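Local coordinates for cAMP factor (Mobiluncus curtisii, PDB 6JLC), which is a bacterial toxin, probably a pore-forming factor that acts on host cell membranes and takes part in the co-haemolytic CAMP reaction, at residues S13-I18 and E50-L55; A20-L25 and K43-A48; T75-E80 and N125-D130. All coordinates share one frame; numbering follows the deposited sequence.

Contact 1: residues S13-I18 and E50-L55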
loop_
_atom_site.group_PDB
_atom_site.type_symbol
_atom_site.label_atom_id
_atom_site.label_comp_id
_atom_site.label_asym_id
_atom_site.label_seq_id
_atom_site.Cartn_x
_atom_site.Cartn_y
_atom_site.Cartn_z
ATOM N N SER A 13 -5.800 -16.709 16.854
ATOM C CA SER A 13 -6.372 -15.425 16.450
ATOM C C SER A 13 -5.276 -14.443 16.080
ATOM O O SER A 13 -5.398 -13.703 15.099
ATOM C CB SER A 13 -7.233 -14.819 17.566
ATOM O OG SER A 13 -8.226 -15.717 18.003
ATOM N N ALA A 14 -4.201 -14.419 16.874
ATOM C CA ALA A 14 -3.070 -13.549 16.581
ATOM C C ALA A 14 -2.467 -13.889 15.226
ATOM O O ALA A 14 -2.190 -12.998 14.416
ATOM C CB ALA A 14 -2.024 -13.667 17.693
ATOM N N ILE A 15 -2.258 -15.185 14.964
ATOM C CA ILE A 15 -1.764 -15.616 13.654
ATOM C C ILE A 15 -2.649 -15.067 12.546
ATOM O O ILE A 15 -2.170 -14.488 11.562
ATOM C CB ILE A 15 -1.689 -17.157 13.585
ATOM C CG1 ILE A 15 -0.587 -17.668 14.511
ATOM C CG2 ILE A 15 -1.452 -17.616 12.137
ATOM C CD1 ILE A 15 -0.533 -19.178 14.623
ATOM N N ASP A 16 -3.964 -15.278 12.673
ATOM C CA ASP A 16 -4.881 -14.825 11.632
ATOM C C ASP A 16 -4.780 -13.317 11.431
ATOM O O ASP A 16 -4.817 -12.835 10.290
ATOM C CB ASP A 16 -6.325 -15.203 11.977
ATOM C CG ASP A 16 -6.552 -16.712 12.047
ATOM O OD1 ASP A 16 -5.695 -17.483 11.564
ATOM O OD2 ASP A 16 -7.596 -17.122 12.601
ATOM N N ASP A 17 -4.688 -12.557 12.532
ATOM C CA ASP A 17 -4.605 -11.099 12.427
ATOM C C ASP A 17 -3.317 -10.673 11.749
ATOM O O ASP A 17 -3.308 -9.725 10.949
ATOM C CB ASP A 17 -4.688 -10.443 13.809
ATOM C CG ASP A 17 -6.039 -10.650 14.476
ATOM O OD1 ASP A 17 -7.002 -11.020 13.768
ATOM O OD2 ASP A 17 -6.121 -10.447 15.704
ATOM N N ILE A 18 -2.217 -11.352 12.067
ATOM C CA ILE A 18 -0.943 -11.036 11.431
ATOM C C ILE A 18 -1.013 -11.333 9.939
ATOM O O ILE A 18 -0.624 -10.508 9.103
ATOM C CB ILE A 18 0.195 -11.817 12.107
ATOM C CG1 ILE A 18 0.396 -11.313 13.541
ATOM C CG2 ILE A 18 1.471 -11.683 11.294
ATOM C CD1 ILE A 18 1.145 -12.286 14.412
ATOM N N GLU A 50 8.396 -15.177 11.493
ATOM C CA GLU A 50 8.932 -15.661 12.760
ATOM C C GLU A 50 7.880 -15.581 13.854
ATOM O O GLU A 50 7.786 -16.475 14.704
ATOM C CB GLU A 50 10.174 -14.848 13.149
ATOM C CG GLU A 50 11.331 -15.078 12.211
ATOM C CD GLU A 50 12.549 -14.226 12.531
ATOM O OE1 GLU A 50 12.486 -13.370 13.447
ATOM O OE2 GLU A 50 13.572 -14.417 11.845
ATOM N N LEU A 51 7.089 -14.507 13.854
ATOM C CA LEU A 51 6.081 -14.326 14.892
ATOM C C LEU A 51 4.987 -15.395 14.791
ATOM O O LEU A 51 4.601 -15.998 15.801
ATOM C CB LEU A 51 5.500 -12.912 14.786
ATOM C CG LEU A 51 4.598 -12.368 15.881
ATOM C CD1 LEU A 51 5.292 -12.486 17.214
ATOM C CD2 LEU A 51 4.257 -10.910 15.578
ATOM N N THR A 52 4.508 -15.681 13.582
ATOM C CA THR A 52 3.449 -16.680 13.477
ATOM C C THR A 52 3.985 -18.079 13.748
ATOM O O THR A 52 3.253 -18.928 14.264
ATOM C CB THR A 52 2.762 -16.600 12.109
ATOM O OG1 THR A 52 3.721 -16.781 11.075
ATOM C CG2 THR A 52 2.079 -15.237 11.915
ATOM N N GLN A 53 5.262 -18.333 13.448
ATOM C CA GLN A 53 5.857 -19.623 13.794
ATOM C C GLN A 53 5.932 -19.800 15.305
ATOM O O GLN A 53 5.678 -20.895 15.824
ATOM C CB GLN A 53 7.252 -19.751 13.169
ATOM C CG GLN A 53 7.229 -20.206 11.708
ATOM C CD GLN A 53 8.508 -19.873 10.946
ATOM O OE1 GLN A 53 9.435 -19.254 11.482
ATOM N NE2 GLN A 53 8.558 -20.282 9.679
ATOM N N SER A 54 6.286 -18.737 16.028
ATOM C CA SER A 54 6.295 -18.814 17.482
ATOM C C SER A 54 4.882 -18.986 18.023
ATOM O O SER A 54 4.664 -19.731 18.989
ATOM C CB SER A 54 6.937 -17.565 18.076
ATOM O OG SER A 54 7.013 -17.681 19.482
ATOM N N LEU A 55 3.915 -18.291 17.423
ATOM C CA LEU A 55 2.525 -18.459 17.841
ATOM C C LEU A 55 2.007 -19.847 17.495
ATOM O O LEU A 55 1.211 -20.426 18.247
ATOM C CB LEU A 55 1.652 -17.393 17.190
ATOM C CG LEU A 55 1.793 -15.979 17.776
ATOM C CD1 LEU A 55 1.325 -14.955 16.759
ATOM C CD2 LEU A 55 1.019 -15.849 19.058
#

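Contact 2: residues A20-L25 and K43-A48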
loop_
_atom_site.group_PDB
_atom_site.type_symbol
_atom_site.label_atom_id
_atom_site.label_comp_id
_atom_site.label_asym_id
_atom_site.label_seq_id
_atom_site.Cartn_x
_atom_site.Cartn_y
_atom_site.Cartn_z
ATOM N N ALA A 20 -3.595 -11.478 7.966
ATOM C CA ALA A 20 -4.437 -10.481 7.308
ATOM C C ALA A 20 -3.697 -9.156 7.123
ATOM O O ALA A 20 -3.830 -8.509 6.078
ATOM C CB ALA A 20 -5.725 -10.268 8.099
ATOM N N ALA A 21 -2.929 -8.725 8.132
ATOM C CA ALA A 21 -2.140 -7.506 7.979
ATOM C C ALA A 21 -1.122 -7.658 6.860
ATOM O O ALA A 21 -0.932 -6.745 6.050
ATOM C CB ALA A 21 -1.432 -7.159 9.292
ATOM N N VAL A 22 -0.464 -8.815 6.791
ATOM C CA VAL A 22 0.567 -9.007 5.776
ATOM C C VAL A 22 -0.049 -9.019 4.376
ATOM O O VAL A 22 0.532 -8.475 3.430
ATOM C CB VAL A 22 1.375 -10.283 6.074
ATOM C CG1 VAL A 22 2.324 -10.611 4.918
ATOM C CG2 VAL A 22 2.181 -10.098 7.378
ATOM N N GLU A 23 -1.241 -9.593 4.219
ATOM C CA GLU A 23 -1.833 -9.590 2.882
ATOM C C GLU A 23 -2.218 -8.179 2.451
ATOM O O GLU A 23 -2.024 -7.810 1.289
ATOM C CB GLU A 23 -3.017 -10.559 2.796
ATOM C CG GLU A 23 -2.611 -11.962 3.243
ATOM C CD GLU A 23 -3.776 -12.935 3.396
ATOM O OE1 GLU A 23 -4.927 -12.544 3.098
ATOM O OE2 GLU A 23 -3.532 -14.092 3.830
ATOM N N THR A 24 -2.728 -7.374 3.388
ATOM C CA THR A 24 -3.019 -5.980 3.068
ATOM C C THR A 24 -1.757 -5.255 2.622
ATOM O O THR A 24 -1.756 -4.529 1.620
ATOM C CB THR A 24 -3.647 -5.281 4.277
ATOM O OG1 THR A 24 -4.915 -5.874 4.567
ATOM C CG2 THR A 24 -3.842 -3.801 3.990
ATOM N N LEU A 25 -0.658 -5.462 3.355
ATOM C CA LEU A 25 0.575 -4.755 3.041
ATOM C C LEU A 25 1.146 -5.183 1.696
ATOM O O LEU A 25 1.664 -4.346 0.950
ATOM C CB LEU A 25 1.595 -4.973 4.156
ATOM C CG LEU A 25 1.186 -4.277 5.457
ATOM C CD1 LEU A 25 2.014 -4.809 6.612
ATOM C CD2 LEU A 25 1.360 -2.768 5.326
ATOM N N LYS A 43 12.029 -6.926 5.723
ATOM C CA LYS A 43 12.248 -7.227 7.134
ATOM C C LYS A 43 10.927 -7.465 7.863
ATOM O O LYS A 43 10.817 -8.380 8.689
ATOM C CB LYS A 43 13.021 -6.076 7.774
ATOM C CG LYS A 43 13.111 -6.136 9.279
ATOM C CD LYS A 43 14.054 -5.073 9.793
ATOM C CE LYS A 43 15.485 -5.417 9.456
ATOM N NZ LYS A 43 16.377 -5.029 10.571
ATOM N N LEU A 44 9.915 -6.646 7.571
ATOM C CA LEU A 44 8.607 -6.800 8.208
ATOM C C LEU A 44 8.008 -8.175 7.928
ATOM O O LEU A 44 7.499 -8.843 8.841
ATOM C CB LEU A 44 7.667 -5.699 7.715
ATOM C CG LEU A 44 6.242 -5.729 8.268
ATOM C CD1 LEU A 44 6.232 -5.797 9.798
ATOM C CD2 LEU A 44 5.453 -4.508 7.764
ATOM N N PHE A 45 8.032 -8.604 6.661
ATOM C CA PHE A 45 7.417 -9.883 6.309
ATOM C C PHE A 45 8.177 -11.051 6.930
ATOM O O PHE A 45 7.569 -12.032 7.376
ATOM C CB PHE A 45 7.338 -10.040 4.783
ATOM C CG PHE A 45 6.467 -8.999 4.095
ATOM C CD1 PHE A 45 5.318 -8.507 4.705
ATOM C CD2 PHE A 45 6.792 -8.531 2.826
ATOM C CE1 PHE A 45 4.519 -7.552 4.070
ATOM C CE2 PHE A 45 6.002 -7.588 2.184
ATOM C CZ PHE A 45 4.862 -7.096 2.801
ATOM N N ALA A 46 9.508 -10.963 6.967
ATOM C CA ALA A 46 10.286 -12.010 7.613
ATOM C C ALA A 46 9.978 -12.075 9.104
ATOM O O ALA A 46 9.872 -13.167 9.674
ATOM C CB ALA A 46 11.784 -11.775 7.381
ATOM N N THR A 47 9.841 -10.913 9.755
ATOM C CA THR A 47 9.490 -10.896 11.171
ATOM C C THR A 47 8.105 -11.486 11.391
ATOM O O THR A 47 7.875 -12.214 12.363
ATOM C CB THR A 47 9.552 -9.463 11.708
ATOM O OG1 THR A 47 10.875 -8.957 11.539
ATOM C CG2 THR A 47 9.207 -9.420 13.184
ATOM N N ALA A 48 7.167 -11.176 10.495
ATOM C CA ALA A 48 5.814 -11.701 10.629
ATOM C C ALA A 48 5.820 -13.220 10.583
ATOM O O ALA A 48 5.098 -13.888 11.336
ATOM C CB ALA A 48 4.932 -11.131 9.518
#

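Contact 3: residues T75-E80 and N125-D130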
loop_
_atom_site.group_PDB
_atom_site.type_symbol
_atom_site.label_atom_id
_atom_site.label_comp_id
_atom_site.label_asym_id
_atom_site.label_seq_id
_atom_site.Cartn_x
_atom_site.Cartn_y
_atom_site.Cartn_z
ATOM N N THR A 75 2.618 -8.584 17.911
ATOM C CA THR A 75 1.431 -8.845 17.100
ATOM C C THR A 75 0.630 -7.569 16.893
ATOM O O THR A 75 0.272 -7.222 15.761
ATOM C CB THR A 75 0.567 -9.923 17.767
ATOM O OG1 THR A 75 1.284 -11.167 17.789
ATOM C CG2 THR A 75 -0.741 -10.111 17.024
ATOM N N HIS A 76 0.334 -6.854 17.984
ATOM C CA HIS A 76 -0.413 -5.607 17.863
ATOM C C HIS A 76 0.312 -4.599 16.982
ATOM O O HIS A 76 -0.331 -3.856 16.235
ATOM C CB HIS A 76 -0.690 -5.011 19.242
ATOM C CG HIS A 76 -1.537 -5.897 20.096
ATOM N ND1 HIS A 76 -1.310 -6.080 21.446
ATOM C CD2 HIS A 76 -2.582 -6.698 19.781
ATOM C CE1 HIS A 76 -2.200 -6.928 21.927
ATOM N NE2 HIS A 76 -2.980 -7.326 20.935
ATOM N N LEU A 77 1.647 -4.558 17.047
ATOM C CA LEU A 77 2.370 -3.574 16.240
ATOM C C LEU A 77 2.317 -3.920 14.748
ATOM O O LEU A 77 2.134 -3.032 13.904
ATOM C CB LEU A 77 3.815 -3.443 16.727
ATOM C CG LEU A 77 4.707 -2.414 16.005
ATOM C CD1 LEU A 77 4.074 -1.020 15.946
ATOM C CD2 LEU A 77 6.058 -2.329 16.728
ATOM N N ILE A 78 2.467 -5.201 14.396
ATOM C CA ILE A 78 2.323 -5.572 12.990
ATOM C C ILE A 78 0.933 -5.212 12.484
ATOM O O ILE A 78 0.784 -4.660 11.386
ATOM C CB ILE A 78 2.651 -7.063 12.786
ATOM C CG1 ILE A 78 4.154 -7.264 13.016
ATOM C CG2 ILE A 78 2.287 -7.498 11.370
ATOM C CD1 ILE A 78 4.675 -8.633 12.688
ATOM N N VAL A 79 -0.105 -5.475 13.288
ATOM C CA VAL A 79 -1.461 -5.120 12.873
ATOM C C VAL A 79 -1.571 -3.618 12.666
ATOM O O VAL A 79 -2.168 -3.147 11.692
ATOM C CB VAL A 79 -2.483 -5.636 13.905
ATOM C CG1 VAL A 79 -3.854 -5.001 13.691
ATOM C CG2 VAL A 79 -2.544 -7.164 13.845
ATOM N N GLU A 80 -0.965 -2.844 13.571
ATOM C CA GLU A 80 -1.028 -1.391 13.481
ATOM C C GLU A 80 -0.300 -0.878 12.251
ATOM O O GLU A 80 -0.739 0.099 11.631
ATOM C CB GLU A 80 -0.420 -0.760 14.734
ATOM C CG GLU A 80 -0.813 0.710 14.906
ATOM C CD GLU A 80 -2.284 0.849 15.261
ATOM O OE1 GLU A 80 -2.817 -0.082 15.900
ATOM O OE2 GLU A 80 -2.900 1.883 14.919
ATOM N N ASN A 125 4.824 -0.906 22.322
ATOM C CA ASN A 125 3.603 -0.148 22.556
ATOM C C ASN A 125 3.794 1.319 22.186
ATOM O O ASN A 125 2.876 1.959 21.654
ATOM C CB ASN A 125 3.171 -0.271 24.023
ATOM C CG ASN A 125 2.573 -1.629 24.335
ATOM O OD1 ASN A 125 2.133 -2.341 23.434
ATOM N ND2 ASN A 125 2.535 -1.984 25.610
ATOM N N ASP A 126 4.983 1.867 22.456
ATOM C CA ASP A 126 5.237 3.254 22.077
ATOM C C ASP A 126 5.281 3.414 20.556
ATOM O O ASP A 126 4.916 4.478 20.035
ATOM C CB ASP A 126 6.533 3.750 22.724
ATOM C CG ASP A 126 6.374 4.019 24.222
ATOM O OD1 ASP A 126 5.229 4.030 24.725
ATOM O OD2 ASP A 126 7.398 4.207 24.898
ATOM N N SER A 127 5.713 2.383 19.832
ATOM C CA SER A 127 5.650 2.435 18.368
ATOM C C SER A 127 4.209 2.485 17.874
ATOM O O SER A 127 3.896 3.210 16.918
ATOM C CB SER A 127 6.380 1.240 17.753
ATOM O OG SER A 127 7.752 1.265 18.124
ATOM N N ILE A 128 3.318 1.701 18.493
ATOM C CA ILE A 128 1.899 1.777 18.152
ATOM C C ILE A 128 1.390 3.200 18.362
ATOM O O ILE A 128 0.703 3.767 17.502
ATOM C CB ILE A 128 1.101 0.750 18.978
ATOM C CG1 ILE A 128 1.475 -0.672 18.539
ATOM C CG2 ILE A 128 -0.395 0.993 18.842
ATOM C CD1 ILE A 128 0.898 -1.775 19.414
ATOM N N SER A 129 1.731 3.806 19.500
ATOM C CA SER A 129 1.297 5.174 19.763
ATOM C C SER A 129 1.879 6.145 18.740
ATOM O O SER A 129 1.208 7.104 18.328
ATOM C CB SER A 129 1.703 5.586 21.179
ATOM O OG SER A 129 1.002 4.809 22.131
ATOM N N ASP A 130 3.124 5.913 18.315
ATOM C CA ASP A 130 3.758 6.841 17.382
ATOM C C ASP A 130 3.141 6.741 15.992
ATOM O O ASP A 130 2.998 7.755 15.301
ATOM C CB ASP A 130 5.253 6.575 17.309
ATOM C CG ASP A 130 5.959 7.505 16.341
ATOM O OD1 ASP A 130 6.049 8.717 16.639
ATOM O OD2 ASP A 130 6.430 7.024 15.287
HETATM O O HOH W 1 0.566 -4.553 23.282
#

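Contact 1: residues S13-I18 and E50-L55
Apolar packing accounts for nearly everything that passes between S13-I18 and E50-L55, and L55 and I18 each meet three residues of the other helix. CB of L55 lies 3.5 Å from CG1 of I15, the two side chains sliding past one another in opposite directions. With CG set beside the backbone N (chi1 -74°), L55 also sends CD1 toward the first helix, where it sits 3.7 Å from CB of A14 and meets CD1 of I18 tip to tip. That same I18 methyl reaches L51, whose CD2 is 3.6 Å away and whose side chain crosses the isoleucine at about a right angle. The other branch of I18 turns to T52: CG2 of I18 and CG2 of T52 approach to 3.7 Å.

The two segments belong to helices 8-31 and 41-59, successive antiparallel helices of the all-helical CAMP factor fold, with local axes 9.4 Å apart at an angle of 162°. Their backbones are nearest where CA of I15 faces CA of T52 at 5.3 Å. Helix 68-91 closes one flank of the interface, T75 touching both I18 and L51.

CD1 of I15 lies against the facing backbone, 3.8 Å from O of T52. The hydroxyl of T52 is bonded within its own helix: OG1 takes the crowded position between backbone N and carbonyl carbon (chi1 58°), hydrogen-bonded to the carbonyl oxygens of A48 and T49, and this rotation leaves the methyl for I18.

Contact 2: residues A20-L25 and K43-A48
F45 presents the edge of its ring to L25 and meets V22 at an oblique angle, so one aromatic group spans two residues of the facing helix. Its CG stands beside the backbone N (chi1 -63°), which carries the ring across to A20-L25. There CB of L25 lies in the ring plane, 3.9 Å from CE1 of F45, while CG1 of V22 comes within 3.7 Å of CD1 of F45. V22 works with both branches: CG1, anti to its backbone N, serves the ring, and CG2 points to A48, where CG2 of V22 and CB of A48 are 3.6 Å apart.

L25 divides its side chain in a similar way. Beyond the CB at the ring, CD1 of L25 touches CD2 of L44 at 3.6 Å, the two leucines crossing at about a right angle. L25 and L44 also pack on helix 68-91, through V85 and I81 respectively, placing this end of the contact within the helical bundle. Locally the segments run antiparallel at 159°, their axes 10.9 Å apart at closest approach.

K26 makes a cation-pi contact with F45. The partly exposed phenylalanine thus joins two environments: its ring takes part in apolar packing between the helices and, through its pi electrons, probably also stabilises a nearby positive charge.

Contact 3: residues T75-E80 and N125-D130
I128 is the residue most deeply engaged between T75-E80 and N125-D130, each of its outer carbons meeting a different partner. CG1 lies beside the backbone N (chi1 -68°), and the chain extends from it so that CD1 of I128 comes 3.6 Å from CB of H76. On the way, CG1 of I128 passes CD1 of L77 at 3.7 Å, the two side chains sliding by in opposite directions. L77 has its CG anti to the backbone N, and both of its methyls straddle S127, with CB of S127 at 3.7 Å from CD1 of L77.

The remaining branch of I128 faces E80. CG2 of I128 is 4.0 Å from OE1 of E80, whose chain is bent at chi2 (70°) and crosses the isoleucine at about a right angle; its carboxylate forms a salt bridge through OE2 with NE of R132. Here helices 68-91 and 121-139 run nearly parallel, at 18°, with A110 and V114 of helix 97-114 also packing on L77.

Beside this packing, a water lies at the edge of the H76 ring, 3.0 Å from ND1 of H76. The same water donates to OD1 of N125 at 2.7 Å. The chemistry is therefore graded: aliphatic packing gives way to a water bridge on one side, while the buried E80 carboxylate has its charge balanced by R132, which would probably keep it ionised.

All three contacts lie on the same side of the chain's centre, in the larger helical bundle. Contacts 1 and 2 are successive levels of one antiparallel pair, helices 8-31 and 41-59, their centres about 10 Å apart; contact 2 is nested along the chain inside the loop closed by contact 1. Contact 3 follows in series, pairing helix 68-91 with helix 121-139, its centre about 15 Å from that of contact 1 and about 13 Å from that of contact 2. Helix 68-91 ties them together: T75 and I78 pack on the first pair, whereas H76, L77 and E80 make contact with 121-139. Three consecutive helices and a fourth further along the chain are thereby joined in continuous packing.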